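Local coordinates for protein kappa-carrageenase (Zobellia galactanivorans, PDB 5OCR) that probably hydrolyses beta-1,4 linkages in kappa-carrageenan from red algae, here represented by its family 16 glycoside hydrolase domain, at residues 11-15 / 213-218; 19-24 / 281-286; 82-86 / 255-259; 125-129 / 166-170; 242-246 / 263-268. One frame throughout, in Å; residues are numbered along the deposited sequence.

Contact 1. Residues 11-15 / 213-218; sequences PTKTS and IWYVDG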
# COMPACT_ATOMS: atom_id res chain seq x y z
N PRO A 11 -14.04 8.57 -11.48
CA PRO A 11 -14.11 7.99 -10.05
C PRO A 11 -15.45 7.21 -9.80
O PRO A 11 -16.57 7.63 -10.22
CB PRO A 11 -14.00 9.23 -9.17
CG PRO A 11 -13.19 10.22 -10.03
CD PRO A 11 -13.72 10.01 -11.43
N THR A 12 -15.34 6.03 -9.19
CA THR A 12 -16.59 5.22 -8.88
C THR A 12 -17.55 5.99 -8.03
O THR A 12 -18.81 5.92 -8.27
CB THR A 12 -16.20 3.87 -8.24
OG1 THR A 12 -15.35 3.18 -9.17
CG2 THR A 12 -17.41 2.94 -7.97
N LYS A 13 -17.04 6.71 -7.02
CA LYS A 13 -17.95 7.43 -6.12
C LYS A 13 -17.20 8.62 -5.53
O LYS A 13 -16.07 8.44 -5.09
CB LYS A 13 -18.39 6.50 -5.00
CG LYS A 13 -19.35 7.12 -4.00
CD LYS A 13 -20.72 7.27 -4.63
CE LYS A 13 -21.54 7.77 -3.49
NZ LYS A 13 -22.89 7.73 -4.01
N THR A 14 -17.80 9.82 -5.52
CA THR A 14 -17.08 10.98 -4.96
C THR A 14 -17.97 11.74 -3.99
O THR A 14 -19.21 11.53 -3.98
CB THR A 14 -16.59 11.97 -6.02
OG1 THR A 14 -17.77 12.58 -6.61
CG2 THR A 14 -15.78 11.28 -7.15
N SER A 15 -17.39 12.67 -3.24
CA SER A 15 -18.12 13.32 -2.16
C SER A 15 -19.00 14.44 -2.69
O SER A 15 -20.03 14.74 -2.10
CB SER A 15 -17.16 13.85 -1.15
OG SER A 15 -16.51 14.97 -1.69
N ILE A 213 -11.14 10.87 1.99
CA ILE A 213 -12.32 10.01 2.09
C ILE A 213 -11.97 8.71 1.36
O ILE A 213 -11.52 8.74 0.22
CB ILE A 213 -13.52 10.70 1.37
CG1 ILE A 213 -13.67 12.15 1.96
CG2 ILE A 213 -14.82 9.87 1.62
CD1 ILE A 213 -14.26 13.12 0.96
N TRP A 214 -12.30 7.58 1.96
CA TRP A 214 -12.00 6.27 1.35
C TRP A 214 -13.23 5.53 0.94
O TRP A 214 -14.31 5.60 1.65
CB TRP A 214 -11.34 5.43 2.41
CG TRP A 214 -9.93 5.74 2.86
CD1 TRP A 214 -8.77 5.06 2.49
CD2 TRP A 214 -9.50 6.79 3.79
NE1 TRP A 214 -7.66 5.60 3.11
CE2 TRP A 214 -8.05 6.60 3.97
CE3 TRP A 214 -10.17 7.77 4.56
CZ2 TRP A 214 -7.30 7.44 4.80
CZ3 TRP A 214 -9.43 8.60 5.37
CH2 TRP A 214 -8.02 8.43 5.51
N TYR A 215 -13.12 4.81 -0.16
CA TYR A 215 -14.27 4.07 -0.72
C TYR A 215 -13.92 2.64 -1.02
O TYR A 215 -12.83 2.31 -1.44
CB TYR A 215 -14.66 4.72 -2.07
CG TYR A 215 -15.03 6.19 -1.94
CD1 TYR A 215 -14.04 7.18 -2.06
CD2 TYR A 215 -16.38 6.55 -1.72
CE1 TYR A 215 -14.42 8.57 -1.98
CE2 TYR A 215 -16.75 7.92 -1.59
CZ TYR A 215 -15.75 8.88 -1.77
OH TYR A 215 -16.13 10.22 -1.63
N VAL A 216 -14.84 1.72 -0.77
CA VAL A 216 -14.62 0.30 -1.19
C VAL A 216 -15.83 -0.05 -2.03
O VAL A 216 -16.98 0.07 -1.54
CB VAL A 216 -14.41 -0.66 0.01
CG1 VAL A 216 -14.32 -2.14 -0.43
CG2 VAL A 216 -13.21 -0.20 0.81
N ASP A 217 -15.61 -0.56 -3.26
CA ASP A 217 -16.72 -0.87 -4.14
C ASP A 217 -17.79 0.23 -4.21
O ASP A 217 -19.03 -0.06 -4.15
CB ASP A 217 -17.34 -2.23 -3.73
CG ASP A 217 -16.49 -3.42 -4.17
OD1 ASP A 217 -15.56 -3.26 -4.99
OD2 ASP A 217 -16.87 -4.55 -3.76
N GLY A 218 -17.32 1.45 -4.19
CA GLY A 218 -18.14 2.66 -4.44
C GLY A 218 -18.93 3.03 -3.20
O GLY A 218 -19.94 3.74 -3.31
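T12 comes in first, pointing its CB toward the turn and setting CG2 3.6 Å from CA of G218. A side chain on G218 would have no room, since an ideal CB would sit 2.9 Å from CG2 of T12. K13 then meets Y215 by backbone and side chain: its O lies over one face of the ring, 3.4 Å from Y215 CZ, while its CG is beside the ring, 3.6 Å from Y215 CE2, and the same CG reaches to 3.5 Å from O of G218. T14 turns its CB away, toward W21. At S15, CB packs 3.7 Å from I213 CD1. No hydrogen bond joins the two segments; the polar groups look to strands alongside, with Y215 OH and S15 OG both bonded to E206, T12 OG1 to E103 and K13 O to Y101. What the N-terminal segment lies across is the end of a beta hairpin, strands 211-216 and 219-225, with positive phi at D217 and G218 consistent with a type I' turn.

Contact 2. Residues 19-24 / 281-286; sequences DQWTIK and RVWEKS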
# COMPACT_ATOMS: atom_id res chain seq x y z
N ASP A 19 -18.01 18.40 -8.55
CA ASP A 19 -16.63 18.38 -9.03
C ASP A 19 -16.44 17.77 -10.44
O ASP A 19 -17.17 16.85 -10.79
CB ASP A 19 -15.76 17.60 -8.02
CG ASP A 19 -15.65 18.30 -6.67
OD1 ASP A 19 -15.64 19.56 -6.59
OD2 ASP A 19 -15.55 17.65 -5.64
N GLN A 20 -15.43 18.23 -11.17
CA GLN A 20 -15.10 17.69 -12.49
C GLN A 20 -13.80 16.94 -12.32
O GLN A 20 -12.91 17.44 -11.62
CB GLN A 20 -14.77 18.83 -13.44
CG GLN A 20 -15.97 19.70 -13.78
CD GLN A 20 -16.93 19.03 -14.77
OE1 GLN A 20 -16.52 18.30 -15.70
NE2 GLN A 20 -18.21 19.32 -14.59
N TRP A 21 -13.67 15.79 -12.97
CA TRP A 21 -12.42 14.97 -12.78
C TRP A 21 -11.77 14.68 -14.10
O TRP A 21 -12.44 14.21 -15.03
CB TRP A 21 -12.78 13.66 -12.09
CG TRP A 21 -13.36 13.86 -10.73
CD1 TRP A 21 -14.73 13.88 -10.36
CD2 TRP A 21 -12.60 14.09 -9.50
NE1 TRP A 21 -14.86 14.13 -9.00
CE2 TRP A 21 -13.59 14.26 -8.41
CE3 TRP A 21 -11.23 14.18 -9.21
CZ2 TRP A 21 -13.21 14.47 -7.11
CZ3 TRP A 21 -10.85 14.38 -7.87
CH2 TRP A 21 -11.82 14.53 -6.87
N THR A 22 -10.46 14.90 -14.21
CA THR A 22 -9.66 14.63 -15.43
C THR A 22 -8.63 13.55 -15.17
O THR A 22 -7.86 13.62 -14.20
CB THR A 22 -8.93 15.90 -15.92
OG1 THR A 22 -9.98 16.86 -16.17
CG2 THR A 22 -8.23 15.58 -17.22
N ILE A 23 -8.70 12.49 -15.97
CA ILE A 23 -7.80 11.40 -15.77
C ILE A 23 -6.36 11.82 -16.05
O ILE A 23 -6.13 12.71 -16.94
CB ILE A 23 -8.22 10.15 -16.55
CG1 ILE A 23 -7.59 8.91 -15.82
CG2 ILE A 23 -7.93 10.38 -18.05
CD1 ILE A 23 -8.37 7.62 -15.82
N LYS A 24 -5.41 11.29 -15.25
CA LYS A 24 -3.99 11.61 -15.35
C LYS A 24 -3.27 10.33 -15.75
O LYS A 24 -3.07 9.43 -14.91
CB LYS A 24 -3.50 12.18 -14.02
CG LYS A 24 -4.19 13.50 -13.60
CD LYS A 24 -4.21 14.61 -14.67
CE LYS A 24 -2.93 15.40 -14.73
NZ LYS A 24 -3.26 16.66 -15.45
N ARG A 281 -6.11 4.00 -11.52
CA ARG A 281 -6.56 5.24 -12.18
C ARG A 281 -6.41 6.42 -11.21
O ARG A 281 -6.74 6.32 -10.02
CB ARG A 281 -8.01 5.15 -12.65
CG ARG A 281 -8.24 4.08 -13.71
CD ARG A 281 -9.75 3.90 -13.93
NE ARG A 281 -9.93 2.82 -14.91
CZ ARG A 281 -11.05 2.09 -15.09
NH1 ARG A 281 -12.19 2.34 -14.42
NH2 ARG A 281 -11.06 1.12 -16.00
N VAL A 282 -5.90 7.53 -11.72
CA VAL A 282 -5.72 8.74 -10.91
C VAL A 282 -6.43 9.88 -11.67
O VAL A 282 -6.30 9.97 -12.92
CB VAL A 282 -4.25 9.06 -10.73
CG1 VAL A 282 -4.09 10.34 -9.89
CG2 VAL A 282 -3.59 7.92 -10.01
N TRP A 283 -7.13 10.72 -10.93
CA TRP A 283 -7.75 11.91 -11.52
C TRP A 283 -7.38 13.12 -10.70
O TRP A 283 -7.08 13.01 -9.51
CB TRP A 283 -9.29 11.86 -11.51
CG TRP A 283 -9.94 10.75 -12.30
CD1 TRP A 283 -10.54 10.84 -13.56
CD2 TRP A 283 -10.09 9.37 -11.87
NE1 TRP A 283 -11.09 9.62 -13.94
CE2 TRP A 283 -10.83 8.68 -12.95
CE3 TRP A 283 -9.74 8.65 -10.68
CZ2 TRP A 283 -11.21 7.34 -12.84
CZ3 TRP A 283 -10.11 7.33 -10.61
CH2 TRP A 283 -10.83 6.69 -11.63
N GLU A 284 -7.40 14.25 -11.37
CA GLU A 284 -7.27 15.53 -10.64
C GLU A 284 -8.55 16.34 -10.86
O GLU A 284 -9.23 16.21 -11.88
CB GLU A 284 -5.95 16.31 -10.91
CG GLU A 284 -4.66 15.59 -10.43
CD GLU A 284 -3.36 16.31 -10.77
OE1 GLU A 284 -3.18 16.75 -11.91
OE2 GLU A 284 -2.50 16.39 -9.92
N LYS A 285 -8.88 17.13 -9.85
CA LYS A 285 -10.15 17.90 -9.80
C LYS A 285 -9.91 19.20 -10.50
O LYS A 285 -8.85 19.78 -10.33
CB LYS A 285 -10.53 18.13 -8.31
CG LYS A 285 -11.92 18.65 -8.10
CD LYS A 285 -11.97 19.50 -6.85
CE LYS A 285 -12.21 18.56 -5.71
NZ LYS A 285 -12.37 19.30 -4.43
N SER A 286 -10.90 19.68 -11.28
CA SER A 286 -10.56 20.59 -12.43
C SER A 286 -11.19 21.95 -12.32
O SER A 286 -12.34 22.04 -11.91
CB SER A 286 -10.97 19.92 -13.78
OG SER A 286 -10.38 18.59 -13.91
O HOH W 1 -14.13 20.59 -10.12
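This is an antiparallel strand pairing in which the short strand 21-23 adds itself to the C-terminal strand 273-285, so that both ends of the chain meet in one sheet. T22 and E284 form the hydrogen-bonded pair, T22 N to E284 O and E284 N to T22 O both at 2.9 Å, and K24 N continues the ladder to V282 O at 2.8 Å. At the other end the bond from S286 N to Q20 O (3.0 Å) is weak, but a water spans Q20 N and S286 O. W21, I23, W283 and K285 share one face: CB of K285 lies over the six-membered ring of W21, and CG1 of I23 over the five-membered ring of W283, both as CH-pi contacts. T22 and E284 point to the opposite face; T22 OG1 is hydrogen-bonded to S286 OG at 2.9 Å, and K24 NZ forms a salt bridge with E284 OE1 at 3.5 Å, with F97 packed against K24 and E284. R281 turns to E30, a ligand of a bound magnesium ion. Strand 273-285 pairs further with 67-74 and 100-107, so the arrangement is terminal-strand pairing within the beta-jellyroll of family GH16.

Contact 3. Residues 82-86 / 255-259; sequences GGTYF and AINPE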
# COMPACT_ATOMS: atom_id res chain seq x y z
N GLY A 82 21.32 -9.12 2.33
CA GLY A 82 21.13 -7.90 3.14
C GLY A 82 20.11 -8.08 4.24
O GLY A 82 19.24 -7.21 4.45
N GLY A 83 20.17 -9.24 4.88
CA GLY A 83 19.32 -9.53 6.08
C GLY A 83 17.89 -10.03 5.73
O GLY A 83 17.03 -10.14 6.63
N THR A 84 17.58 -10.24 4.45
CA THR A 84 16.20 -10.57 4.07
C THR A 84 16.14 -11.82 3.20
O THR A 84 17.14 -12.20 2.56
CB THR A 84 15.52 -9.39 3.34
OG1 THR A 84 16.11 -9.13 2.07
CG2 THR A 84 15.62 -8.14 4.20
N TYR A 85 14.97 -12.48 3.27
CA TYR A 85 14.81 -13.86 2.72
C TYR A 85 13.78 -13.99 1.59
O TYR A 85 13.60 -15.06 0.98
CB TYR A 85 14.42 -14.83 3.84
CG TYR A 85 15.46 -14.96 4.92
CD1 TYR A 85 16.42 -15.94 4.84
CD2 TYR A 85 15.48 -14.04 5.99
CE1 TYR A 85 17.36 -16.06 5.82
CE2 TYR A 85 16.40 -14.18 6.99
CZ TYR A 85 17.36 -15.16 6.86
OH TYR A 85 18.35 -15.32 7.81
N PHE A 86 13.08 -12.89 1.31
CA PHE A 86 12.07 -12.80 0.22
C PHE A 86 12.28 -11.58 -0.70
O PHE A 86 12.84 -10.56 -0.27
CB PHE A 86 10.73 -12.64 0.90
CG PHE A 86 10.34 -13.83 1.68
CD1 PHE A 86 9.60 -14.88 1.07
CD2 PHE A 86 10.77 -13.97 3.03
CE1 PHE A 86 9.25 -16.02 1.83
CE2 PHE A 86 10.44 -15.12 3.76
CZ PHE A 86 9.68 -16.13 3.17
N ALA A 255 12.86 -9.03 9.51
CA ALA A 255 12.77 -10.36 8.87
C ALA A 255 12.93 -11.57 9.83
O ALA A 255 13.74 -11.53 10.74
CB ALA A 255 13.74 -10.48 7.71
N ILE A 256 12.13 -12.63 9.63
CA ILE A 256 12.30 -13.95 10.36
C ILE A 256 12.85 -14.93 9.34
O ILE A 256 12.38 -15.00 8.21
CB ILE A 256 10.92 -14.41 10.93
CG1 ILE A 256 10.35 -13.30 11.84
CG2 ILE A 256 10.98 -15.82 11.53
CD1 ILE A 256 9.24 -13.73 12.75
N ASN A 257 13.89 -15.69 9.69
CA ASN A 257 14.33 -16.75 8.85
C ASN A 257 13.28 -17.87 8.81
O ASN A 257 12.99 -18.49 9.86
CB ASN A 257 15.67 -17.28 9.39
CG ASN A 257 16.25 -18.40 8.58
OD1 ASN A 257 15.60 -19.05 7.75
ND2 ASN A 257 17.55 -18.67 8.84
N PRO A 258 12.66 -18.08 7.61
CA PRO A 258 11.62 -19.05 7.58
C PRO A 258 12.04 -20.45 7.91
O PRO A 258 11.17 -21.19 8.29
CB PRO A 258 10.93 -18.80 6.22
CG PRO A 258 12.04 -18.33 5.33
CD PRO A 258 12.96 -17.56 6.26
N GLU A 259 13.37 -20.79 7.94
CA GLU A 259 13.84 -22.10 8.50
C GLU A 259 14.12 -22.17 10.03
O GLU A 259 14.54 -23.20 10.59
CB GLU A 259 15.06 -22.63 7.74
CG GLU A 259 15.12 -22.30 6.24
CD GLU A 259 14.04 -22.94 5.37
OE1 GLU A 259 13.40 -23.92 5.81
OE2 GLU A 259 13.83 -22.48 4.20
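A255 opens the second segment by directing its CB toward the other loop, 3.5 Å from O of G83 and 4.3 Å from CD2 of Y85, near the plane of that ring. Next, I256 turns its side chain away and offers its backbone instead, with O 3.9 Å from Y85 CD2. N257 brings CA over the face of Y85, 4.0 Å from the ring centroid, while its OD1 accepts from E259 N at 2.8 Å in an Asx turn. P258 lands on the same face: its CD is 4.3 Å from the Y85 centroid, a second CH-pi contact, and its CG is 3.9 Å from CZ of F86. Y85 is thus the centre of this contact, with A255 at its rim and N257 and P258 over its face; no hydrogen bond runs between the segments. N257 OD1 is also bonded to N78, tying the turn to the loop after strand 67-74. Residues 82-86 lead from that loop into strand 86-97, while the link formed by residues 255-259 runs from strand 252-255 to helix 262-267. F86 meets the rings of H74 in strand 67-74 and F245 in the loop after strand 233-241, so the contact joins the start of strand 86-97 to that link.

Contact 4. Residues 125-129 / 166-170; sequences FDYSV and AVVKE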
# COMPACT_ATOMS: atom_id res chain seq x y z
N PHE A 125 11.13 11.96 2.38
CA PHE A 125 11.30 12.53 3.74
C PHE A 125 11.99 13.85 3.55
O PHE A 125 13.10 13.90 2.97
CB PHE A 125 12.17 11.56 4.58
CG PHE A 125 11.42 10.31 5.03
CD1 PHE A 125 10.92 10.19 6.34
CD2 PHE A 125 11.24 9.23 4.16
CE1 PHE A 125 10.19 9.08 6.75
CE2 PHE A 125 10.52 8.10 4.58
CZ PHE A 125 10.00 8.01 5.88
N ASP A 126 11.38 14.92 4.06
CA ASP A 126 12.07 16.25 4.02
C ASP A 126 12.27 16.67 5.49
O ASP A 126 11.36 17.22 6.15
CB ASP A 126 11.23 17.25 3.23
CG ASP A 126 11.96 18.59 3.02
OD1 ASP A 126 13.06 18.72 3.61
OD2 ASP A 126 11.35 19.49 2.37
N TYR A 127 13.47 16.36 6.01
CA TYR A 127 13.83 16.67 7.39
C TYR A 127 14.26 18.08 7.57
O TYR A 127 14.54 18.46 8.71
CB TYR A 127 14.91 15.74 7.94
CG TYR A 127 14.35 14.40 8.36
CD1 TYR A 127 13.86 14.19 9.66
CD2 TYR A 127 14.33 13.33 7.45
CE1 TYR A 127 13.35 12.96 10.07
CE2 TYR A 127 13.79 12.12 7.84
CZ TYR A 127 13.31 11.93 9.15
OH TYR A 127 12.75 10.71 9.48
N SER A 128 14.20 18.88 6.50
CA SER A 128 14.57 20.32 6.53
C SER A 128 13.46 21.31 6.92
O SER A 128 13.72 22.54 7.14
CB SER A 128 15.17 20.77 5.21
OG SER A 128 14.18 21.15 4.28
N VAL A 129 12.24 20.81 7.02
CA VAL A 129 11.10 21.65 7.17
C VAL A 129 11.10 22.18 8.62
O VAL A 129 11.84 21.69 9.52
CB VAL A 129 9.82 20.86 6.86
CG1 VAL A 129 9.98 20.21 5.51
CG2 VAL A 129 9.63 19.72 7.86
N ALA A 166 2.28 9.76 9.25
CA ALA A 166 3.15 10.91 8.93
C ALA A 166 4.35 11.00 9.86
O ALA A 166 4.39 10.42 10.89
CB ALA A 166 2.36 12.22 9.06
N VAL A 167 5.35 11.81 9.46
CA VAL A 167 6.37 12.22 10.43
C VAL A 167 6.27 13.74 10.44
O VAL A 167 6.10 14.33 9.38
CB VAL A 167 7.77 11.87 9.85
CG1 VAL A 167 8.93 12.43 10.74
CG2 VAL A 167 7.88 10.34 9.76
N VAL A 168 6.29 14.32 11.64
CA VAL A 168 6.13 15.78 11.82
C VAL A 168 7.36 16.27 12.53
O VAL A 168 7.82 15.59 13.48
CB VAL A 168 4.85 16.03 12.61
CG1 VAL A 168 4.71 17.53 12.95
CG2 VAL A 168 3.70 15.62 11.72
N LYS A 169 7.91 17.44 12.13
CA LYS A 169 9.09 17.93 12.83
C LYS A 169 8.69 18.47 14.21
O LYS A 169 7.74 19.27 14.34
CB LYS A 169 9.85 18.95 11.98
CG LYS A 169 10.63 19.95 12.82
CD LYS A 169 11.91 20.40 12.19
CE LYS A 169 12.89 19.27 11.98
NZ LYS A 169 13.72 19.92 10.97
N GLU A 170 9.36 17.96 15.27
CA GLU A 170 9.10 18.42 16.67
C GLU A 170 10.40 18.49 17.43
O GLU A 170 11.09 17.48 17.51
CB GLU A 170 8.15 17.53 17.49
CG GLU A 170 6.76 17.38 16.92
CD GLU A 170 5.86 16.50 17.82
OE1 GLU A 170 6.33 15.93 18.85
OE2 GLU A 170 4.68 16.38 17.46
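K169 is the main polar link of this contact. Its chain leaves strand 159-170 with chi1 near t (153°), passes through an off-well chi2 of 147°, and folds back at chi3 in m, which carries K169 NZ round to two backbone carbonyls of the facing loop: O of Y127 at 2.8 Å and O of V129 at 3.0 Å. A second conformer of this lysine was modelled, so these bonds belong to the one given here. The carbonyls belong to a type I beta turn, D126 to V129, steadied by the t rotamer of D126: its OD1 accepts from S128 N at 3.1 Å, an Asx turn, and from S128 OG at 2.8 Å, S128 being in p. V129, in m, sets CG2 4.2 Å from CB of K169. Further up the strand V167, with chi1 in t, meets two aromatic residues, both m in chi1: its CG2 is 4.0 Å from CE1 of F125, and its CG1 is 4.4 Å from OH of Y127. F125 also stacks on Y136 of strand 134-144, which lies beside strand 159-170. Across to strand 159-170, the loop is joined by one charged amine and a thin apolar patch. The lysine's partners across the contact are neutral carbonyls, so the attachment rests on charge-assisted hydrogen bonds rather than on an ion pair.

Contact 5. Residues 242-246 / 263-268; sequences RKPFV and KAREKL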
# COMPACT_ATOMS: atom_id res chain seq x y z
N ARG A 242 4.41 -9.91 5.83
CA ARG A 242 3.90 -9.80 7.19
C ARG A 242 4.16 -11.07 7.99
O ARG A 242 4.69 -12.03 7.51
CB ARG A 242 2.37 -9.63 7.21
CG ARG A 242 1.95 -8.37 6.43
CD ARG A 242 2.32 -7.13 7.22
NE ARG A 242 1.76 -5.86 6.64
CZ ARG A 242 2.44 -5.04 5.80
NH1 ARG A 242 3.67 -5.39 5.36
NH2 ARG A 242 1.91 -3.89 5.39
N LYS A 243 3.76 -11.00 9.25
CA LYS A 243 3.93 -12.15 10.14
C LYS A 243 3.15 -13.34 9.48
O LYS A 243 2.01 -13.12 8.89
CB LYS A 243 3.41 -11.69 11.44
CG LYS A 243 2.19 -12.34 11.93
CD LYS A 243 2.23 -12.02 13.42
CE LYS A 243 0.98 -12.44 14.15
NZ LYS A 243 1.12 -13.84 14.60
N PRO A 244 3.68 -14.59 9.55
CA PRO A 244 4.74 -15.06 10.40
C PRO A 244 6.17 -14.81 9.82
O PRO A 244 7.13 -15.26 10.42
CB PRO A 244 4.44 -16.56 10.51
CG PRO A 244 3.92 -16.93 9.14
CD PRO A 244 3.13 -15.66 8.71
N PHE A 245 6.30 -14.09 8.71
CA PHE A 245 7.62 -13.88 8.09
C PHE A 245 8.32 -12.63 8.59
O PHE A 245 9.45 -12.36 8.21
CB PHE A 245 7.46 -13.77 6.59
CG PHE A 245 6.88 -15.00 5.95
CD1 PHE A 245 7.54 -16.24 6.06
CD2 PHE A 245 5.67 -14.93 5.27
CE1 PHE A 245 7.00 -17.37 5.43
CE2 PHE A 245 5.12 -16.06 4.63
CZ PHE A 245 5.79 -17.26 4.70
N VAL A 246 7.65 -11.83 9.40
CA VAL A 246 8.29 -10.68 10.00
C VAL A 246 7.79 -10.61 11.43
O VAL A 246 6.75 -11.16 11.78
CB VAL A 246 7.92 -9.38 9.29
CG1 VAL A 246 8.06 -9.49 7.78
CG2 VAL A 246 6.45 -9.08 9.51
N LYS A 263 5.93 -21.65 12.17
CA LYS A 263 4.79 -21.05 11.42
C LYS A 263 5.23 -20.52 10.07
O LYS A 263 4.57 -20.76 9.03
CB LYS A 263 4.00 -20.05 12.26
CG LYS A 263 3.23 -20.81 13.35
CD LYS A 263 3.45 -20.18 14.71
CE LYS A 263 2.35 -19.16 15.01
NZ LYS A 263 0.98 -19.75 14.85
N ALA A 264 6.38 -19.85 10.06
CA ALA A 264 6.97 -19.40 8.79
C ALA A 264 7.33 -20.55 7.86
O ALA A 264 6.93 -20.52 6.71
CB ALA A 264 8.14 -18.45 9.03
N ARG A 265 8.01 -21.61 8.37
CA ARG A 265 8.29 -22.79 7.56
C ARG A 265 7.04 -23.43 6.97
O ARG A 265 7.00 -23.77 5.77
CB ARG A 265 9.11 -23.82 8.36
CG ARG A 265 9.80 -24.79 7.43
CD ARG A 265 10.74 -25.57 8.34
NE ARG A 265 11.37 -26.72 7.71
CZ ARG A 265 10.77 -27.87 7.53
NH1 ARG A 265 9.50 -28.06 7.90
NH2 ARG A 265 11.42 -28.84 6.95
N GLU A 266 6.01 -23.60 7.78
CA GLU A 266 4.85 -24.26 7.16
C GLU A 266 4.16 -23.39 6.12
O GLU A 266 3.70 -23.90 5.10
CB GLU A 266 3.92 -24.94 8.16
CG GLU A 266 3.34 -24.01 9.18
CD GLU A 266 1.90 -24.34 9.46
OE1 GLU A 266 1.38 -25.32 8.86
OE2 GLU A 266 1.27 -23.60 10.27
N LYS A 267 4.12 -22.07 6.31
CA LYS A 267 3.63 -21.20 5.18
C LYS A 267 4.49 -21.17 3.89
O LYS A 267 4.05 -20.67 2.86
CB LYS A 267 3.39 -19.76 5.61
CG LYS A 267 2.27 -19.64 6.61
CD LYS A 267 1.38 -18.50 6.22
CE LYS A 267 0.18 -18.50 7.12
NZ LYS A 267 -0.97 -18.36 6.22
N LEU A 268 5.76 -21.60 3.94
CA LEU A 268 6.57 -21.66 2.69
C LEU A 268 5.98 -22.48 1.58
O LEU A 268 6.22 -22.19 0.39
CB LEU A 268 8.01 -22.11 2.94
CG LEU A 268 8.92 -21.16 3.69
CD1 LEU A 268 10.14 -22.01 3.96
CD2 LEU A 268 9.30 -19.89 2.89
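Two neighbouring residues of the loop, P244 and F245, form a blunt projection that fits against one side of helix 262-267. The cis peptide before P244 and the bond from F245 N to R242 O (2.9 Å) make a tight type VI turn, which directs P244 toward the helix and lets the end of the F245 ring reach it. A264 supplies the hollow: being small, it lets P244 O come to 3.6 Å from its CB and F245 CD1 to 3.8 Å from the same atom. The walls are residues a turn apart. P244 CB is 3.9 Å from K263 CB and P244 CG 4.1 Å from K267 CG, while F245 CZ is 3.6 Å from K267 CB and F245 CE1 4.3 Å from L268 CD2. No hydrogen bond crosses; the fit is one of shape. K267 sends its amine to E113 O. Around it, F86, at the start of strand 86-97, meets the F245 ring, and I256 pairs by backbone with F245 between strand 252-255 and the helix.

Contacts 1 and 2 lie on the same side of the molecule and touch, P11 packing on W21 and W283; both reach the main sheet, but contact 1 is packing over a hairpin end whereas contact 2 is backbone pairing backed by charges. Contacts 3 and 5 form a second pair, on the opposite side of the chain's centre, joined through F86 with F245 and a probable bond from I256 N to F245 O, and neither has a hydrogen bond between its own segments. Contact 4 stands apart, a surface contact 29 to 34 Å between centres from the others, relying mainly on one lysine. Those other four are partly buried.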